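Cobalamin biosynthesis protein CobN (Mycobacterium tuberculosis, PDB 7C6O) is the large, catalytic subunit of cobaltochelatase, which probably inserts cobalt into the corrin ring during cobalamin biosynthesis. Local coordinates at residues Glu713-Phe727 with Val789-Leu801. Residues are numbered along the deposited sequence; the frame is centred on the assembly and turned at random. Where two conformers were deposited one is given.
Sequences ELDLVLAILRARQLF and VLRFAATEVIPRL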
loop_
_atom_site.group_PDB
_atom_site.type_symbol
_atom_site.label_atom_id
_atom_site.label_comp_id
_atom_site.label_asym_id
_atom_site.label_seq_id
_atom_site.Cartn_x
_atom_site.Cartn_y
_atom_site.Cartn_z
ATOM N N GLU A 713 0.148 11.561 26.275
ATOM C CA GLU A 713 0.605 10.181 26.398
ATOM C C GLU A 713 -0.433 9.321 27.108
ATOM O O GLU A 713 -0.666 8.172 26.719
ATOM C CB GLU A 713 1.939 10.132 27.144
ATOM C CG GLU A 713 2.495 8.731 27.340
ATOM C CD GLU A 713 3.780 8.723 28.149
ATOM O OE1 GLU A 713 3.790 9.297 29.260
ATOM O OE2 GLU A 713 4.780 8.152 27.669
ATOM N N LEU A 714 -1.066 9.863 28.153
ATOM C CA LEU A 714 -2.086 9.112 28.878
ATOM C C LEU A 714 -3.271 8.778 27.977
ATOM O O LEU A 714 -3.722 7.628 27.928
ATOM C CB LEU A 714 -2.537 9.907 30.105
ATOM C CG LEU A 714 -3.817 9.487 30.831
ATOM C CD1 LEU A 714 -3.732 8.056 31.316
ATOM C CD2 LEU A 714 -4.095 10.426 31.996
ATOM N N ASP A 715 -3.783 9.775 27.249
ATOM C CA ASP A 715 -4.925 9.543 26.368
ATOM C C ASP A 715 -4.586 8.555 25.259
ATOM O O ASP A 715 -5.398 7.685 24.924
ATOM C CB ASP A 715 -5.407 10.865 25.770
ATOM C CG ASP A 715 -6.274 11.659 26.728
ATOM O OD1 ASP A 715 -7.197 11.070 27.330
ATOM O OD2 ASP A 715 -6.031 12.875 26.879
ATOM N N LEU A 716 -3.396 8.678 24.669
ATOM C CA LEU A 716 -3.024 7.776 23.583
ATOM C C LEU A 716 -2.860 6.346 24.083
ATOM O O LEU A 716 -3.340 5.401 23.444
ATOM C CB LEU A 716 -1.745 8.271 22.911
ATOM C CG LEU A 716 -1.263 7.487 21.689
ATOM C CD1 LEU A 716 -2.372 7.361 20.659
ATOM C CD2 LEU A 716 -0.046 8.165 21.084
ATOM N N VAL A 717 -2.195 6.165 25.228
ATOM C CA VAL A 717 -2.050 4.825 25.792
ATOM C C VAL A 717 -3.416 4.234 26.119
ATOM O O VAL A 717 -3.682 3.059 25.836
ATOM C CB VAL A 717 -1.134 4.858 27.029
ATOM C CG1 VAL A 717 -1.206 3.534 27.774
ATOM C CG2 VAL A 717 0.300 5.152 26.613
ATOM N N LEU A 718 -4.306 5.039 26.710
ATOM C CA LEU A 718 -5.664 4.576 26.986
ATOM C C LEU A 718 -6.355 4.091 25.717
ATOM O O LEU A 718 -7.014 3.045 25.721
ATOM C CB LEU A 718 -6.483 5.693 27.633
ATOM C CG LEU A 718 -6.557 5.765 29.155
ATOM C CD1 LEU A 718 -7.323 7.011 29.572
ATOM C CD2 LEU A 718 -7.217 4.513 29.712
ATOM N N ALA A 719 -6.218 4.841 24.621
ATOM C CA ALA A 719 -6.847 4.435 23.367
ATOM C C ALA A 719 -6.247 3.136 22.845
ATOM O O ALA A 719 -6.971 2.263 22.349
ATOM C CB ALA A 719 -6.711 5.544 22.326
ATOM N N ILE A 720 -4.926 2.988 22.950
ATOM C CA ILE A 720 -4.272 1.772 22.474
ATOM C C ILE A 720 -4.728 0.566 23.288
ATOM O O ILE A 720 -5.008 -0.505 22.736
ATOM C CB ILE A 720 -2.741 1.944 22.517
ATOM C CG1 ILE A 720 -2.294 2.954 21.454
ATOM C CG2 ILE A 720 -2.040 0.605 22.330
ATOM C CD1 ILE A 720 -0.852 3.391 21.586
ATOM N N LEU A 721 -4.827 0.726 24.608
ATOM C CA LEU A 721 -5.169 -0.380 25.493
ATOM C C LEU A 721 -6.638 -0.772 25.438
ATOM O O LEU A 721 -6.997 -1.823 25.979
ATOM C CB LEU A 721 -4.803 -0.032 26.938
ATOM C CG LEU A 721 -3.317 0.129 27.255
ATOM C CD1 LEU A 721 -3.130 0.490 28.722
ATOM C CD2 LEU A 721 -2.563 -1.144 26.902
ATOM N N ARG A 722 -7.498 0.041 24.818
ATOM C CA ARG A 722 -8.918 -0.293 24.792
ATOM C C ARG A 722 -9.188 -1.535 23.952
ATOM O O ARG A 722 -10.134 -2.280 24.232
ATOM C CB ARG A 722 -9.734 0.889 24.267
ATOM C CG ARG A 722 -11.233 0.723 24.468
ATOM C CD ARG A 722 -12.030 1.796 23.749
ATOM N NE ARG A 722 -11.890 3.113 24.363
ATOM C CZ ARG A 722 -12.525 4.199 23.934
ATOM N NH1 ARG A 722 -13.341 4.120 22.889
ATOM N NH2 ARG A 722 -12.347 5.363 24.545
ATOM N N ALA A 723 -8.370 -1.782 22.937
ATOM C CA ALA A 723 -8.605 -2.899 22.038
ATOM C C ALA A 723 -8.034 -4.191 22.602
ATOM O O ALA A 723 -7.076 -4.187 23.383
ATOM C CB ALA A 723 -7.978 -2.625 20.670
ATOM N N ARG A 724 -8.645 -5.307 22.214
ATOM C CA ARG A 724 -8.034 -6.602 22.471
ATOM C C ARG A 724 -6.760 -6.716 21.639
ATOM O O ARG A 724 -6.742 -6.369 20.452
ATOM C CB ARG A 724 -9.021 -7.733 22.161
ATOM C CG ARG A 724 -8.726 -8.562 20.916
ATOM C CD ARG A 724 -9.388 -7.986 19.671
ATOM N NE ARG A 724 -8.927 -8.661 18.459
ATOM C CZ ARG A 724 -8.076 -8.133 17.585
ATOM N NH1 ARG A 724 -7.600 -6.909 17.775
ATOM N NH2 ARG A 724 -7.707 -8.825 16.516
ATOM N N GLN A 725 -5.684 -7.169 22.270
ATOM C CA GLN A 725 -4.374 -7.141 21.635
ATOM C C GLN A 725 -4.120 -8.409 20.832
ATOM O O GLN A 725 -4.230 -9.520 21.359
ATOM C CB GLN A 725 -3.275 -6.956 22.683
ATOM C CG GLN A 725 -3.415 -5.694 23.523
ATOM C CD GLN A 725 -3.347 -4.421 22.696
ATOM O OE1 GLN A 725 -2.811 -4.410 21.583
ATOM N NE2 GLN A 725 -3.895 -3.339 23.237
ATOM N N LEU A 726 -3.794 -8.232 19.555
ATOM C CA LEU A 726 -3.160 -9.277 18.761
ATOM C C LEU A 726 -1.657 -9.050 18.857
ATOM O O LEU A 726 -1.126 -8.104 18.266
ATOM C CB LEU A 726 -3.639 -9.240 17.311
ATOM C CG LEU A 726 -3.056 -10.303 16.377
ATOM C CD1 LEU A 726 -3.466 -11.704 16.819
ATOM C CD2 LEU A 726 -3.488 -10.049 14.944
ATOM N N PHE A 727 -0.978 -9.894 19.627
ATOM C CA PHE A 727 0.438 -9.706 19.907
ATOM C C PHE A 727 1.128 -11.058 19.854
ATOM O O PHE A 727 0.668 -12.015 20.484
ATOM C CB PHE A 727 0.648 -9.043 21.273
ATOM C CG PHE A 727 2.051 -8.559 21.502
ATOM C CD1 PHE A 727 2.455 -7.321 21.027
ATOM C CD2 PHE A 727 2.963 -9.338 22.190
ATOM C CE1 PHE A 727 3.746 -6.871 21.235
ATOM C CE2 PHE A 727 4.256 -8.894 22.401
ATOM C CZ PHE A 727 4.647 -7.659 21.924
ATOM N N VAL A 789 -2.702 -6.250 31.713
ATOM C CA VAL A 789 -2.776 -5.218 30.682
ATOM C C VAL A 789 -1.843 -4.061 31.021
ATOM O O VAL A 789 -1.109 -3.563 30.159
ATOM C CB VAL A 789 -4.227 -4.736 30.506
ATOM C CG1 VAL A 789 -4.288 -3.583 29.511
ATOM C CG2 VAL A 789 -5.114 -5.883 30.049
ATOM N N LEU A 790 -1.859 -3.617 32.280
ATOM C CA LEU A 790 -0.970 -2.537 32.694
ATOM C C LEU A 790 0.491 -2.932 32.518
ATOM O O LEU A 790 1.329 -2.096 32.158
ATOM C CB LEU A 790 -1.251 -2.149 34.146
ATOM C CG LEU A 790 -2.648 -1.602 34.447
ATOM C CD1 LEU A 790 -2.788 -1.274 35.927
ATOM C CD2 LEU A 790 -2.939 -0.379 33.592
ATOM N N ARG A 791 0.815 -4.202 32.775
ATOM C CA ARG A 791 2.178 -4.676 32.570
ATOM C C ARG A 791 2.532 -4.682 31.089
ATOM O O ARG A 791 3.659 -4.341 30.711
ATOM C CB ARG A 791 2.337 -6.071 33.179
ATOM C CG ARG A 791 3.760 -6.452 33.550
ATOM C CD ARG A 791 3.780 -7.475 34.692
ATOM N NE ARG A 791 2.697 -8.452 34.582
ATOM C CZ ARG A 791 1.717 -8.595 35.472
ATOM N NH1 ARG A 791 1.686 -7.833 36.558
ATOM N NH2 ARG A 791 0.775 -9.509 35.282
ATOM N N PHE A 792 1.575 -5.060 30.237
ATOM C CA PHE A 792 1.782 -4.986 28.795
ATOM C C PHE A 792 2.028 -3.551 28.349
ATOM O O PHE A 792 2.883 -3.297 27.492
ATOM C CB PHE A 792 0.572 -5.578 28.070
ATOM C CG PHE A 792 0.634 -5.457 26.572
ATOM C CD1 PHE A 792 1.459 -6.282 25.828
ATOM C CD2 PHE A 792 -0.151 -4.527 25.907
ATOM C CE1 PHE A 792 1.510 -6.176 24.449
ATOM C CE2 PHE A 792 -0.105 -4.416 24.530
ATOM C CZ PHE A 792 0.726 -5.243 23.800
ATOM N N ALA A 793 1.294 -2.598 28.925
ATOM C CA ALA A 793 1.511 -1.194 28.591
ATOM C C ALA A 793 2.921 -0.751 28.957
ATOM O O ALA A 793 3.580 -0.046 28.184
ATOM C CB ALA A 793 0.476 -0.321 29.300
ATOM N N ALA A 794 3.405 -1.162 30.130
ATOM C CA ALA A 794 4.720 -0.720 30.575
ATOM C C ALA A 794 5.840 -1.448 29.842
ATOM O O ALA A 794 6.896 -0.858 29.589
ATOM C CB ALA A 794 4.857 -0.915 32.086
ATOM N N THR A 795 5.630 -2.713 29.485
ATOM C CA THR A 795 6.670 -3.520 28.859
ATOM C C THR A 795 6.759 -3.309 27.352
ATOM O O THR A 795 7.866 -3.266 26.801
ATOM C CB THR A 795 6.429 -5.004 29.159
ATOM O OG1 THR A 795 6.422 -5.211 30.577
ATOM C CG2 THR A 795 7.520 -5.855 28.540
ATOM N N GLU A 796 5.623 -3.169 26.669
ATOM C CA GLU A 796 5.606 -3.091 25.214
ATOM C C GLU A 796 5.161 -1.738 24.683
ATOM O O GLU A 796 5.870 -1.138 23.872
ATOM C CB GLU A 796 4.702 -4.193 24.641
ATOM C CG GLU A 796 5.184 -5.601 24.925
ATOM C CD GLU A 796 6.466 -5.944 24.190
ATOM O OE1 GLU A 796 6.815 -5.232 23.220
ATOM O OE2 GLU A 796 7.126 -6.931 24.581
ATOM N N VAL A 797 4.000 -1.240 25.116
ATOM C CA VAL A 797 3.439 -0.026 24.523
ATOM C C VAL A 797 4.369 1.162 24.743
ATOM O O VAL A 797 4.764 1.849 23.795
ATOM C CB VAL A 797 2.035 0.250 25.088
ATOM C CG1 VAL A 797 1.450 1.506 24.457
ATOM C CG2 VAL A 797 1.124 -0.947 24.865
ATOM N N ILE A 798 4.732 1.419 26.001
ATOM C CA ILE A 798 5.534 2.605 26.313
ATOM C C ILE A 798 6.910 2.565 25.656
ATOM O O ILE A 798 7.296 3.563 25.026
ATOM C CB ILE A 798 5.608 2.805 27.839
ATOM C CG1 ILE A 798 4.222 3.133 28.386
ATOM C CG2 ILE A 798 6.605 3.904 28.187
ATOM C CD1 ILE A 798 3.654 4.410 27.831
ATOM N N PRO A 799 7.698 1.483 25.764
ATOM C CA PRO A 799 9.007 1.489 25.086
ATOM C C PRO A 799 8.903 1.634 23.579
ATOM O O PRO A 799 9.762 2.277 22.962
ATOM C CB PRO A 799 9.612 0.137 25.488
ATOM C CG PRO A 799 8.939 -0.204 26.767
ATOM C CD PRO A 799 7.536 0.280 26.601
ATOM N N ARG A 800 7.871 1.051 22.964
ATOM C CA ARG A 800 7.717 1.175 21.518
ATOM C C ARG A 800 7.263 2.576 21.130
ATOM O O ARG A 800 7.742 3.134 20.137
ATOM C CB ARG A 800 6.737 0.121 21.009
ATOM C CG ARG A 800 7.268 -1.297 21.137
ATOM C CD ARG A 800 6.185 -2.325 20.859
ATOM N NE ARG A 800 6.697 -3.686 20.984
ATOM C CZ ARG A 800 7.255 -4.367 19.990
ATOM N NH1 ARG A 800 7.371 -3.816 18.788
ATOM N NH2 ARG A 800 7.696 -5.602 20.195
ATOM N N LEU A 801 6.343 3.161 21.901
ATOM C CA LEU A 801 5.966 4.554 21.673
ATOM C C LEU A 801 7.182 5.468 21.744
ATOM O O LEU A 801 7.285 6.439 20.984
ATOM C CB LEU A 801 4.910 4.997 22.685
ATOM C CG LEU A 801 3.445 4.808 22.296
ATOM C CD1 LEU A 801 2.521 5.266 23.422
ATOM C CD2 LEU A 801 3.145 5.561 21.006
#
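Phe727 and Phe792 meet as a T-shaped pair: CE1 of Phe792 points down on one face of the Phe727 ring, offset toward its rim, with the ring planes at 82° and the centroids 5.2 Å apart. Phe727 CD1 lies at the Phe792 edge by CE1, and Leu721 CD2 at the edge across the ring, by CD2, while Gln725 CG approaches the same ring obliquely, 3.7 Å from CE2. The Gln725 chain, bent at chi2 (-62°), turns its amide back so that NE2 donates to Ile720 O from above the carbonyl plane, tying the loop to the helix it has just left. Glu796 approaches the Phe727 ring obliquely, its CD 3.4 Å from Phe727 CZ. That carboxylate is held by Arg800: Arg800 NE forms a salt bridge with Glu796 OE1 at 2.7 Å, in the guanidinium plane and nearly along the C-O axis; Arg800 NH1 is bonded in turn to Leu836 O.

Between the helices the contact is largely aliphatic. Leu721 is a knob in the hole formed by Val789, Phe792, Ala793 and Val797, its CD1 3.7 Å from Ala793 CB. Val717 CG2 touches Ile798 CD1 at 3.6 Å and also meets Leu801 CD1. The axes of helix segments 713-722 and 789-801 come within 11.0 Å, their N-to-C directions 117° apart. This exemplifies a steep helix crossing centred on a single knob-into-hole contact, Leu721, extended by an aromatic loop residue, within the CobN/magnesium chelatase family region.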